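Local coordinates for invasion-associated protein (Mycobacterium tuberculosis, PDB 4LJ1), which probably binds peptidoglycan through an NlpC/p60 domain that has lost catalytic activity, consistent with a part in stabilising the mycobacterial cell wall, at residues D86-G91 with S117-N122. Numbering follows the deposited sequence.
Sequences DLIFYG and SPVRTN
Tyr90 reaches from the end of strand 87-90 to the chain at Arg120 and gives its phenol hydrogen to the backbone carbonyl there, OH to Arg120 O at 2.7 Å. The donor lies in the plane of that carbonyl, on a lone pair, with a C=O...OH angle of 132°. Further back along the ring edge, CE1 meets a second carbonyl near the ring plane, at 3.5 Å from Asn122 O. In the one of its two conformers described here, the Arg120 side chain crosses that of Tyr90 at about a right angle; its chain kinks before the guanidinium and brings NH1 over one face of the ring, 4.0 Å from Tyr90 CZ. Guanidinium and ring planes are tilted by 25°, and only NH1 reaches over the rim of the ring. Two residues earlier on the strand, the tip of Ile88 touches one branch of Val119, CD1 to CG2 at 3.8 Å, a small apolar contact. In the NlpC/p60 domain, 87-90 and 114-118 are the outermost strands of a four-stranded antiparallel sheet, with strands 97-103 and 106-110 between them; the loop leaving strand 114-118 runs alongside Ile88 and Tyr90. With CG anti to its carbonyl carbon (chi1 -66°), Tyr90 extends toward this loop, in which Arg120, Thr121 and Asn122 are exposed. Met107 of strand 106-110 touches Ile88, Tyr90 and Arg120 alike, and Tyr101 of strand 97-103 lies against both Ile88 and Val119. In the same conformer, Arg120 NH2 forms a salt bridge with Glu109 OE1, on strand 106-110.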
ATOM      1  N   ASP A  86      -4.879  -4.865  -5.178  1.00  8.52           N
ATOM      2  CA  ASP A  86      -5.687  -4.603  -3.997  1.00  7.64           C
ATOM      3  C   ASP A  86      -4.743  -4.222  -2.840  1.00  7.35           C
ATOM      4  O   ASP A  86      -3.596  -4.637  -2.811  1.00  8.08           O
ATOM      5  CB  ASP A  86      -6.492  -5.843  -3.615  1.00  8.00           C
ATOM      6  CG  ASP A  86      -7.621  -6.174  -4.574  1.00  8.94           C
ATOM      7  OD1 ASP A  86      -7.981  -5.323  -5.432  1.00  9.98           O
ATOM      8  OD2 ASP A  86      -8.200  -7.279  -4.435  1.00  9.82           O
ATOM      9  N   LEU A  87      -5.280  -3.480  -1.891  1.00  7.32           N
ATOM     10  CA  LEU A  87      -4.535  -3.078  -0.689  1.00  7.05           C
ATOM     11  C   LEU A  87      -4.865  -3.999   0.479  1.00  6.75           C
ATOM     12  O   LEU A  87      -6.038  -4.312   0.729  1.00  7.17           O
ATOM     13  CB  LEU A  87      -4.914  -1.642  -0.335  1.00  7.15           C
ATOM     14  CG  LEU A  87      -4.571  -0.559  -1.363  1.00  8.33           C
ATOM     15  CD1 LEU A  87      -5.070   0.790  -0.865  1.00  9.64           C
ATOM     16  CD2 LEU A  87      -3.072  -0.538  -1.629  1.00  9.82           C
ATOM     17  N   ILE A  88      -3.818  -4.436   1.159  1.00  6.85           N
ATOM     18  CA  ILE A  88      -3.881  -5.232   2.378  1.00  6.77           C
ATOM     19  C   ILE A  88      -3.659  -4.297   3.562  1.00  6.08           C
ATOM     20  O   ILE A  88      -2.798  -3.416   3.494  1.00  7.44           O
ATOM     21  CB  ILE A  88      -2.792  -6.321   2.339  1.00  7.54           C
ATOM     22  CG1 ILE A  88      -3.087  -7.353   1.248  1.00  8.83           C
ATOM     23  CG2 ILE A  88      -2.652  -7.011   3.705  1.00  9.64           C
ATOM     24  CD1 ILE A  88      -1.897  -8.209   0.879  1.00 12.44           C
ATOM     25  N   PHE A  89      -4.398  -4.504   4.632  1.00  6.28           N
ATOM     26  CA  PHE A  89      -4.270  -3.686   5.833  1.00  6.90           C
ATOM     27  C   PHE A  89      -3.963  -4.525   7.052  1.00  7.08           C
ATOM     28  O   PHE A  89      -4.290  -5.724   7.114  1.00  7.73           O
ATOM     29  CB  PHE A  89      -5.544  -2.875   6.067  1.00  7.59           C
ATOM     30  CG  PHE A  89      -5.831  -1.884   4.983  1.00  7.20           C
ATOM     31  CD1 PHE A  89      -6.467  -2.263   3.830  1.00  8.58           C
ATOM     32  CD2 PHE A  89      -5.439  -0.571   5.125  1.00  8.06           C
ATOM     33  CE1 PHE A  89      -6.704  -1.354   2.810  1.00  9.45           C
ATOM     34  CE2 PHE A  89      -5.681   0.347   4.119  1.00  9.37           C
ATOM     35  CZ  PHE A  89      -6.306  -0.048   2.957  1.00 10.03           C
ATOM     36  N   TYR A  90      -3.372  -3.858   8.036  1.00  7.23           N
ATOM     37  CA  TYR A  90      -3.167  -4.391   9.367  1.00  7.76           C
ATOM     38  C   TYR A  90      -3.833  -3.486  10.385  1.00  7.81           C
ATOM     39  O   TYR A  90      -3.898  -2.269  10.220  1.00  8.81           O
ATOM     40  CB  TYR A  90      -1.641  -4.570   9.656  1.00  8.26           C
ATOM     41  CG  TYR A  90      -1.075  -5.639   8.756  1.00  8.62           C
ATOM     42  CD1 TYR A  90      -1.128  -6.970   9.125  1.00  8.76           C
ATOM     43  CD2 TYR A  90      -0.641  -5.353   7.473  1.00  8.53           C
ATOM     44  CE1 TYR A  90      -0.699  -7.977   8.268  1.00  9.38           C
ATOM     45  CE2 TYR A  90      -0.202  -6.356   6.620  1.00  9.72           C
ATOM     46  CZ  TYR A  90      -0.268  -7.671   7.014  1.00  9.22           C
ATOM     47  OH  TYR A  90       0.107  -8.681   6.161  1.00 11.04           O
ATOM     48  N   GLY A  91      -4.279  -4.094  11.481  1.00  8.56           N
ATOM     49  CA  GLY A  91      -4.901  -3.395  12.587  1.00 10.19           C
ATOM     50  C   GLY A  91      -6.405  -3.323  12.504  1.00 10.19           C
ATOM     51  O   GLY A  91      -6.995  -3.541  11.449  1.00 10.61           O
ATOM     52  N   SER A 117       7.412  -9.384   0.235  1.00  8.79           N
ATOM     53  CA  SER A 117       7.352 -10.391   1.308  0.50 10.09           C
ATOM     54  C   SER A 117       6.098 -11.228   1.136  1.00  8.25           C
ATOM     55  O   SER A 117       5.105 -10.727   0.648  1.00  8.39           O
ATOM     56  CB  SER A 117       7.197  -9.730   2.671  0.50 12.22           C
ATOM     57  OG  SER A 117       8.146  -8.731   2.938  0.50 14.42           O
ATOM     58  N   PRO A 118       6.079 -12.479   1.601  1.00  9.17           N
ATOM     59  CA  PRO A 118       4.814 -13.213   1.597  1.00  9.65           C
ATOM     60  C   PRO A 118       3.782 -12.503   2.470  1.00 10.20           C
ATOM     61  O   PRO A 118       4.124 -11.928   3.499  1.00  9.53           O
ATOM     62  CB  PRO A 118       5.210 -14.570   2.194  1.00 12.01           C
ATOM     63  CG  PRO A 118       6.651 -14.718   1.873  1.00 13.08           C
ATOM     64  CD  PRO A 118       7.219 -13.341   1.938  1.00 10.48           C
ATOM     65  N   VAL A 119       2.522 -12.549   2.058  1.00  9.54           N
ATOM     66  CA  VAL A 119       1.458 -11.991   2.865  1.00  8.99           C
ATOM     67  C   VAL A 119       1.430 -12.673   4.239  1.00 10.00           C
ATOM     68  O   VAL A 119       1.588 -13.913   4.328  1.00 10.85           O
ATOM     69  CB  VAL A 119       0.100 -12.167   2.179  1.00  9.38           C
ATOM     70  CG1 VAL A 119      -1.039 -11.720   3.087  1.00 11.39           C
ATOM     71  CG2 VAL A 119       0.073 -11.440   0.843  1.00  9.27           C
ATOM     72  N   ARG A 120       1.248 -11.890   5.298  1.00 10.91           N
ATOM     73  CA  ARG A 120       1.141 -12.411   6.659  0.70 12.32           C
ATOM     74  C   ARG A 120      -0.295 -12.181   7.132  1.00 12.27           C
ATOM     75  O   ARG A 120      -0.826 -11.076   7.033  1.00 12.61           O
ATOM     76  CB  ARG A 120       2.051 -11.641   7.626  0.70 12.53           C
ATOM     77  CG  ARG A 120       3.566 -11.665   7.399  0.70 13.33           C
ATOM     78  CD  ARG A 120       4.243 -10.553   8.253  0.70 13.66           C
ATOM     79  NE  ARG A 120       4.749  -9.384   7.507  0.70 18.10           N
ATOM     80  CZ  ARG A 120       4.364  -8.120   7.654  0.70 17.49           C
ATOM     81  NH1 ARG A 120       3.414  -7.783   8.513  0.70 24.16           N
ATOM     82  NH2 ARG A 120       4.920  -7.192   6.927  0.70 23.66           N
ATOM     83  N   THR A 121      -0.949 -13.196   7.662  1.00 11.95           N
ATOM     84  CA  THR A 121      -2.313 -12.965   8.136  1.00 11.96           C
ATOM     85  C   THR A 121      -2.338 -12.512   9.603  1.00 10.88           C
ATOM     86  O   THR A 121      -3.357 -12.029  10.047  1.00 12.09           O
ATOM     87  CB  THR A 121      -3.217 -14.187   7.993  1.00 15.85           C
ATOM     88  OG1 THR A 121      -2.554 -15.260   8.639  1.00 18.58           O
ATOM     89  CG2 THR A 121      -3.477 -14.512   6.532  1.00 19.29           C
ATOM     90  N   ASN A 122      -1.213 -12.589  10.316  1.00 12.19           N
ATOM     91  CA  ASN A 122      -1.177 -12.094  11.693  1.00 12.41           C
ATOM     92  C   ASN A 122      -1.456 -10.600  11.745  0.50  8.81           C
ATOM     93  O   ASN A 122      -0.682  -9.810  11.209  0.50  7.61           O
ATOM     94  CB  ASN A 122       0.154 -12.366  12.386  1.00 15.39           C
ATOM     95  CG  ASN A 122       0.158 -11.883  13.826  1.00 17.96           C
ATOM     96  OD1 ASN A 122      -0.676 -12.308  14.610  1.00 21.11           O
ATOM     97  ND2 ASN A 122       1.099 -11.004  14.184  0.50 15.24           N
TER